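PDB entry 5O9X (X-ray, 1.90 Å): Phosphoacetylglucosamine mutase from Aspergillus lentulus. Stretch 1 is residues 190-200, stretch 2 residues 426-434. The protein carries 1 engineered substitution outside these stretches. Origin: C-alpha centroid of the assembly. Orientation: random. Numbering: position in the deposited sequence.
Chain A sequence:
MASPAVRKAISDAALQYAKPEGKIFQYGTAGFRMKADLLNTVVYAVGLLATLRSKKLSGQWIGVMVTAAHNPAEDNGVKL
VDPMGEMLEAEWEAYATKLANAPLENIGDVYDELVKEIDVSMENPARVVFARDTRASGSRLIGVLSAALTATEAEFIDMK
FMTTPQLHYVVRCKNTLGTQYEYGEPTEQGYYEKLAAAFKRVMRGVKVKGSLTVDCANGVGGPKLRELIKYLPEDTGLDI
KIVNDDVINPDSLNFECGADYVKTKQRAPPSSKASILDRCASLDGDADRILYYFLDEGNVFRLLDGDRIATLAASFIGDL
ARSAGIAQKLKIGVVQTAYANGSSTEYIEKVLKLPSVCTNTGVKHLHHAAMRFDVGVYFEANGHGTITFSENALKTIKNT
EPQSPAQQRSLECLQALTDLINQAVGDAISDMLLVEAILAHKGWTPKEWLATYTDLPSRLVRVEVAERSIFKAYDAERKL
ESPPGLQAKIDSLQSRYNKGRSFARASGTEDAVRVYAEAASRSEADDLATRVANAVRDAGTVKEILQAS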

ATOM      1  N   GLY A 190      13.393 -10.602  13.006  1.00 18.31           N
ATOM      2  CA  GLY A 190      13.288 -11.577  11.952  1.00 17.77           C
ATOM      3  C   GLY A 190      13.009 -10.886  10.598  1.00 18.29           C
ATOM      4  O   GLY A 190      13.569 -11.247   9.544  1.00 17.08           O
ATOM      5  N   TYR A 191      12.164  -9.876  10.647  1.00 17.17           N
ATOM      6  CA  TYR A 191      11.891  -9.025   9.420  1.00 16.66           C
ATOM      7  C   TYR A 191      13.186  -8.414   8.847  1.00 17.89           C
ATOM      8  O   TYR A 191      13.465  -8.575   7.649  1.00 18.51           O
ATOM      9  CB  TYR A 191      10.880  -7.940   9.796  1.00 16.14           C
ATOM     10  CG  TYR A 191      10.647  -6.873   8.744  1.00 14.73           C
ATOM     11  CD1 TYR A 191       9.680  -7.075   7.777  1.00 15.92           C
ATOM     12  CD2 TYR A 191      11.423  -5.672   8.718  1.00 14.17           C
ATOM     13  CE1 TYR A 191       9.439  -6.106   6.803  1.00 16.30           C
ATOM     14  CE2 TYR A 191      11.234  -4.716   7.695  1.00 16.22           C
ATOM     15  CZ  TYR A 191      10.253  -4.938   6.767  1.00 16.31           C
ATOM     16  OH  TYR A 191      10.007  -4.032   5.771  1.00 18.17           O
ATOM     17  N   TYR A 192      14.030  -7.806   9.706  1.00 18.58           N
ATOM     18  CA  TYR A 192      15.282  -7.178   9.206  1.00 18.87           C
ATOM     19  C   TYR A 192      16.245  -8.227   8.642  1.00 19.98           C
ATOM     20  O   TYR A 192      16.884  -7.994   7.578  1.00 18.88           O
ATOM     21  CB  TYR A 192      16.035  -6.399  10.290  1.00 19.86           C
ATOM     22  CG  TYR A 192      15.200  -5.271  10.890  1.00 22.21           C
ATOM     23  CD1 TYR A 192      14.491  -4.380  10.049  1.00 21.63           C
ATOM     24  CD2 TYR A 192      15.079  -5.131  12.280  1.00 19.22           C
ATOM     25  CE1 TYR A 192      13.644  -3.340  10.616  1.00 18.02           C
ATOM     26  CE2 TYR A 192      14.266  -4.132  12.860  1.00 20.45           C
ATOM     27  CZ  TYR A 192      13.563  -3.260  12.033  1.00 18.01           C
ATOM     28  OH  TYR A 192      12.782  -2.294  12.597  1.00 17.48           O
ATOM     29  N   GLU A 193      16.320  -9.371   9.342  1.00 18.04           N
ATOM     30  CA  GLU A 193      17.212 -10.482   8.943  1.00 22.36           C
ATOM     31  C   GLU A 193      16.825 -11.018   7.554  1.00 21.71           C
ATOM     32  O   GLU A 193      17.695 -11.291   6.682  1.00 19.45           O
ATOM     33  CB  GLU A 193      17.103 -11.595  10.005  1.00 21.55           C
ATOM     34  CG  GLU A 193      17.855 -11.174  11.240  1.00 24.23           C
ATOM     35  CD  GLU A 193      17.770 -12.188  12.384  1.00 29.12           C
ATOM     36  OE1 GLU A 193      16.870 -13.060  12.351  1.00 30.92           O
ATOM     37  OE2 GLU A 193      18.634 -12.100  13.297  1.00 28.06           O
ATOM     38  N   LYS A 194      15.525 -11.186   7.343  1.00 22.77           N
ATOM     39  CA  LYS A 194      15.042 -11.706   6.043  1.00 21.14           C
ATOM     40  C   LYS A 194      15.321 -10.741   4.908  1.00 21.56           C
ATOM     41  O   LYS A 194      15.834 -11.155   3.838  1.00 19.96           O
ATOM     42  CB  LYS A 194      13.546 -11.996   6.096  1.00 23.97           C
ATOM     43  CG  LYS A 194      13.021 -12.791   4.876  1.00 27.27           C
ATOM     44  CD  LYS A 194      11.483 -12.771   4.956  1.00 30.40           C
ATOM     45  CE  LYS A 194      10.813 -13.451   3.753  1.00 33.82           C
ATOM     46  NZ  LYS A 194      11.121 -14.889   3.771  1.00 32.39           N
ATOM     47  N   LEU A 195      14.956  -9.467   5.105  1.00 19.40           N
ATOM     48  CA  LEU A 195      15.259  -8.446   4.083  1.00 19.11           C
ATOM     49  C   LEU A 195      16.755  -8.377   3.821  1.00 19.62           C
ATOM     50  O   LEU A 195      17.220  -8.433   2.622  1.00 20.84           O
ATOM     51  CB  LEU A 195      14.692  -7.074   4.476  1.00 20.30           C
ATOM     52  CG  LEU A 195      13.277  -6.757   3.998  1.00 24.84           C
ATOM     53  CD1 LEU A 195      12.314  -7.591   4.795  1.00 27.86           C
ATOM     54  CD2 LEU A 195      13.053  -5.261   4.337  1.00 20.30           C
ATOM     55  N   ALA A 196      17.548  -8.356   4.909  1.00 19.91           N
ATOM     56  CA  ALA A 196      19.015  -8.228   4.703  1.00 18.59           C
ATOM     57  C   ALA A 196      19.609  -9.409   3.944  1.00 19.36           C
ATOM     58  O   ALA A 196      20.416  -9.225   2.986  1.00 20.37           O
ATOM     59  CB  ALA A 196      19.713  -8.031   6.024  1.00 18.18           C
ATOM     60  N   ALA A 197      19.185 -10.625   4.325  1.00 20.28           N
ATOM     61  CA  ALA A 197      19.728 -11.824   3.680  1.00 22.29           C
ATOM     62  C   ALA A 197      19.353 -11.899   2.174  1.00 21.42           C
ATOM     63  O   ALA A 197      20.190 -12.277   1.325  1.00 21.06           O
ATOM     64  CB  ALA A 197      19.337 -13.107   4.448  1.00 20.08           C
ATOM     65  N   ALA A 198      18.095 -11.553   1.871  1.00 19.69           N
ATOM     66  CA  ALA A 198      17.592 -11.558   0.478  1.00 19.91           C
ATOM     67  C   ALA A 198      18.329 -10.493  -0.358  1.00 19.96           C
ATOM     68  O   ALA A 198      18.817 -10.784  -1.477  1.00 20.85           O
ATOM     69  CB  ALA A 198      16.096 -11.364   0.451  1.00 17.28           C
ATOM     70  N   PHE A 199      18.520  -9.307   0.215  1.00 17.96           N
ATOM     71  CA  PHE A 199      19.273  -8.232  -0.474  1.00 18.17           C
ATOM     72  C   PHE A 199      20.716  -8.605  -0.716  1.00 21.88           C
ATOM     73  O   PHE A 199      21.273  -8.359  -1.823  1.00 20.83           O
ATOM     74  CB  PHE A 199      19.241  -6.952   0.343  1.00 16.03           C
ATOM     75  CG  PHE A 199      19.787  -5.736  -0.382  1.00 16.22           C
ATOM     76  CD1 PHE A 199      19.182  -5.256  -1.570  1.00 14.31           C
ATOM     77  CD2 PHE A 199      20.907  -5.065   0.140  1.00 14.33           C
ATOM     78  CE1 PHE A 199      19.744  -4.075  -2.177  1.00 15.07           C
ATOM     79  CE2 PHE A 199      21.424  -3.885  -0.433  1.00 15.64           C
ATOM     80  CZ  PHE A 199      20.826  -3.409  -1.619  1.00 15.40           C
ATOM     81  N   LYS A 200      21.374  -9.179   0.299  1.00 21.66           N
ATOM     82  CA  LYS A 200      22.745  -9.746   0.060  1.00 21.96           C
ATOM     83  C   LYS A 200      22.809 -10.675  -1.158  1.00 19.53           C
ATOM     84  O   LYS A 200      23.688 -10.512  -2.007  1.00 21.76           O
ATOM     85  CB  LYS A 200      23.274 -10.465   1.338  1.00 28.09           C
ATOM     86  CG  LYS A 200      24.754 -10.849   1.220  1.00 31.74           C
ATOM     87  CD  LYS A 200      25.216 -11.612   2.464  1.00 32.95           C
ATOM     88  CE  LYS A 200      26.718 -11.965   2.413  1.00 32.58           C
ATOM     89  NZ  LYS A 200      27.469 -10.838   3.009  1.00 39.83           N
TER
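Stretch 2, residues 426-434: GDAISDMLL

Segments far apart in sequence often pack as nearly parallel helices, and the pair considered here illustrates how side chains spaced about one helical turn apart serve such an arrangement. Residues 190-200 are helical throughout, part of a longer helix that extends in both directions. Stretch 2 enters as non-helical backbone at Gly426 and Asp427, then becomes helical from Ala428 through Leu434 and beyond. The two helices run in the same direction, their axes inclined by 14° and 10.9 Å apart at closest approach. With so shallow an angle, the register is maintained over a full turn: Leu195 CA lies 6.9 Å from Ser430 CA, and Phe199 CA lies 6.9 Å from Leu433 CA.

Contacts from stretch 1 come from Tyr191, Leu195 and Phe199, spaced four residues apart and therefore aligned along one side of the helix. At the N-terminal end the contact is polar. Tyr191, with chi1 in the t well, has a CA-to-CB bond directed sideways, but its ring carries the hydroxyl to Asp427, where OH donates a short hydrogen bond of 2.5 Å to OD2. Asp427 is also the N-cap of its helix: OD1 accepts weak bonds from Ile429 N at 3.1 Å and Ser430 N at 3.3 Å. One carboxylate thus ties the start of its own helix to the neighbouring one.

Further along, the contact turns apolar. Leu195 CD2 reaches Ile429 CG2 at 4.1 Å and Leu433 CD1 at 4.3 Å, and it also approaches Ser430 CB at 4.3 Å. Leu433, the residue most covered by stretch 1, then meets Phe199. Leu433 CD2 stands 4.0 Å from the centroid of the Phe199 ring, almost on the ring normal, in a CH-pi contact, while Leu433 CB lies 3.7 Å from Phe199 CD1.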

ATOM      1  N   GLY A 426       2.170  -4.733  -0.678  1.00 36.29           N
ATOM      2  CA  GLY A 426       3.549  -4.331  -0.895  1.00 31.49           C
ATOM      3  C   GLY A 426       4.235  -3.878   0.353  1.00 35.45           C
ATOM      4  O   GLY A 426       3.581  -3.665   1.405  1.00 37.39           O
ATOM      5  N   ASP A 427       5.552  -3.749   0.262  1.00 23.72           N
ATOM      6  CA  ASP A 427       6.356  -3.248   1.384  1.00 20.25           C
ATOM      7  C   ASP A 427       7.277  -2.190   0.805  1.00 19.62           C
ATOM      8  O   ASP A 427       8.181  -2.536   0.063  1.00 20.96           O
ATOM      9  CB  ASP A 427       7.101  -4.454   2.011  1.00 18.25           C
ATOM     10  CG  ASP A 427       8.133  -4.036   3.048  1.00 19.71           C
ATOM     11  OD1 ASP A 427       8.440  -2.838   3.135  1.00 19.20           O
ATOM     12  OD2 ASP A 427       8.663  -4.884   3.784  1.00 22.41           O
ATOM     13  N   ALA A 428       7.071  -0.911   1.131  1.00 19.11           N
ATOM     14  CA  ALA A 428       7.885   0.174   0.603  1.00 20.58           C
ATOM     15  C   ALA A 428       9.412   0.052   0.785  1.00 20.63           C
ATOM     16  O   ALA A 428      10.195   0.359  -0.136  1.00 19.57           O
ATOM     17  CB  ALA A 428       7.413   1.524   1.090  1.00 20.54           C
ATOM     18  N   ILE A 429       9.850  -0.400   1.958  1.00 17.51           N
ATOM     19  CA  ILE A 429      11.279  -0.464   2.166  1.00 16.99           C
ATOM     20  C   ILE A 429      11.884  -1.623   1.381  1.00 17.91           C
ATOM     21  O   ILE A 429      13.002  -1.479   0.882  1.00 18.68           O
ATOM     22  CB  ILE A 429      11.567  -0.595   3.674  1.00 17.06           C
ATOM     23  CG1 ILE A 429      11.215   0.768   4.349  1.00 18.11           C
ATOM     24  CG2 ILE A 429      12.995  -1.168   3.919  1.00 15.06           C
ATOM     25  CD1 ILE A 429      11.332   0.831   5.871  1.00 16.08           C
ATOM     26  N   SER A 430      11.173  -2.776   1.288  1.00 16.97           N
ATOM     27  CA  SER A 430      11.636  -3.899   0.438  1.00 19.72           C
ATOM     28  C   SER A 430      11.649  -3.463  -1.059  1.00 18.44           C
ATOM     29  O   SER A 430      12.590  -3.762  -1.789  1.00 15.01           O
ATOM     30  CB  SER A 430      10.654  -5.084   0.721  1.00 27.71           C
ATOM     31  OG  SER A 430      10.557  -5.959  -0.368  1.00 39.07           O
ATOM     32  N   ASP A 431      10.616  -2.721  -1.488  1.00 16.81           N
ATOM     33  CA  ASP A 431      10.585  -2.087  -2.835  1.00 17.86           C
ATOM     34  C   ASP A 431      11.755  -1.127  -3.057  1.00 17.31           C
ATOM     35  O   ASP A 431      12.353  -1.095  -4.144  1.00 17.89           O
ATOM     36  CB  ASP A 431       9.297  -1.354  -3.101  1.00 18.98           C
ATOM     37  CG  ASP A 431       8.084  -2.264  -3.181  1.00 20.36           C
ATOM     38  OD1 ASP A 431       8.186  -3.498  -3.390  1.00 18.87           O
ATOM     39  OD2 ASP A 431       6.956  -1.693  -3.035  1.00 20.24           O
ATOM     40  N   MET A 432      12.099  -0.347  -2.057  1.00 16.26           N
ATOM     41  CA  MET A 432      13.308   0.478  -2.161  1.00 16.94           C
ATOM     42  C   MET A 432      14.576  -0.400  -2.403  1.00 18.29           C
ATOM     43  O   MET A 432      15.374  -0.096  -3.300  1.00 17.19           O
ATOM     44  CB  MET A 432      13.459   1.198  -0.871  1.00 18.93           C
ATOM     45  CG  MET A 432      14.390   2.357  -0.811  1.00 26.27           C
ATOM     46  SD  MET A 432      15.315   2.258   0.761  1.00 52.70           S
ATOM     47  CE  MET A 432      16.523   1.146  -0.098  1.00 20.40           C
ATOM     48  N   LEU A 433      14.756  -1.501  -1.629  1.00 16.07           N
ATOM     49  CA  LEU A 433      15.965  -2.320  -1.877  1.00 17.08           C
ATOM     50  C   LEU A 433      15.887  -2.947  -3.299  1.00 17.36           C
ATOM     51  O   LEU A 433      16.902  -3.145  -3.979  1.00 15.03           O
ATOM     52  CB  LEU A 433      16.045  -3.476  -0.824  1.00 17.69           C
ATOM     53  CG  LEU A 433      16.278  -2.989   0.650  1.00 19.03           C
ATOM     54  CD1 LEU A 433      16.163  -4.187   1.620  1.00 18.89           C
ATOM     55  CD2 LEU A 433      17.645  -2.277   0.788  1.00 17.83           C
ATOM     56  N   LEU A 434      14.680  -3.356  -3.700  1.00 16.79           N
ATOM     57  CA  LEU A 434      14.471  -3.845  -5.068  1.00 18.25           C
ATOM     58  C   LEU A 434      14.950  -2.855  -6.131  1.00 17.94           C
ATOM     59  O   LEU A 434      15.766  -3.218  -7.018  1.00 15.79           O
ATOM     60  CB  LEU A 434      13.005  -4.177  -5.297  1.00 19.32           C
ATOM     61  CG  LEU A 434      12.539  -4.545  -6.738  1.00 21.28           C
ATOM     62  CD1 LEU A 434      13.134  -5.853  -7.174  1.00 20.85           C
ATOM     63  CD2 LEU A 434      11.030  -4.571  -6.841  1.00 21.88           C
TER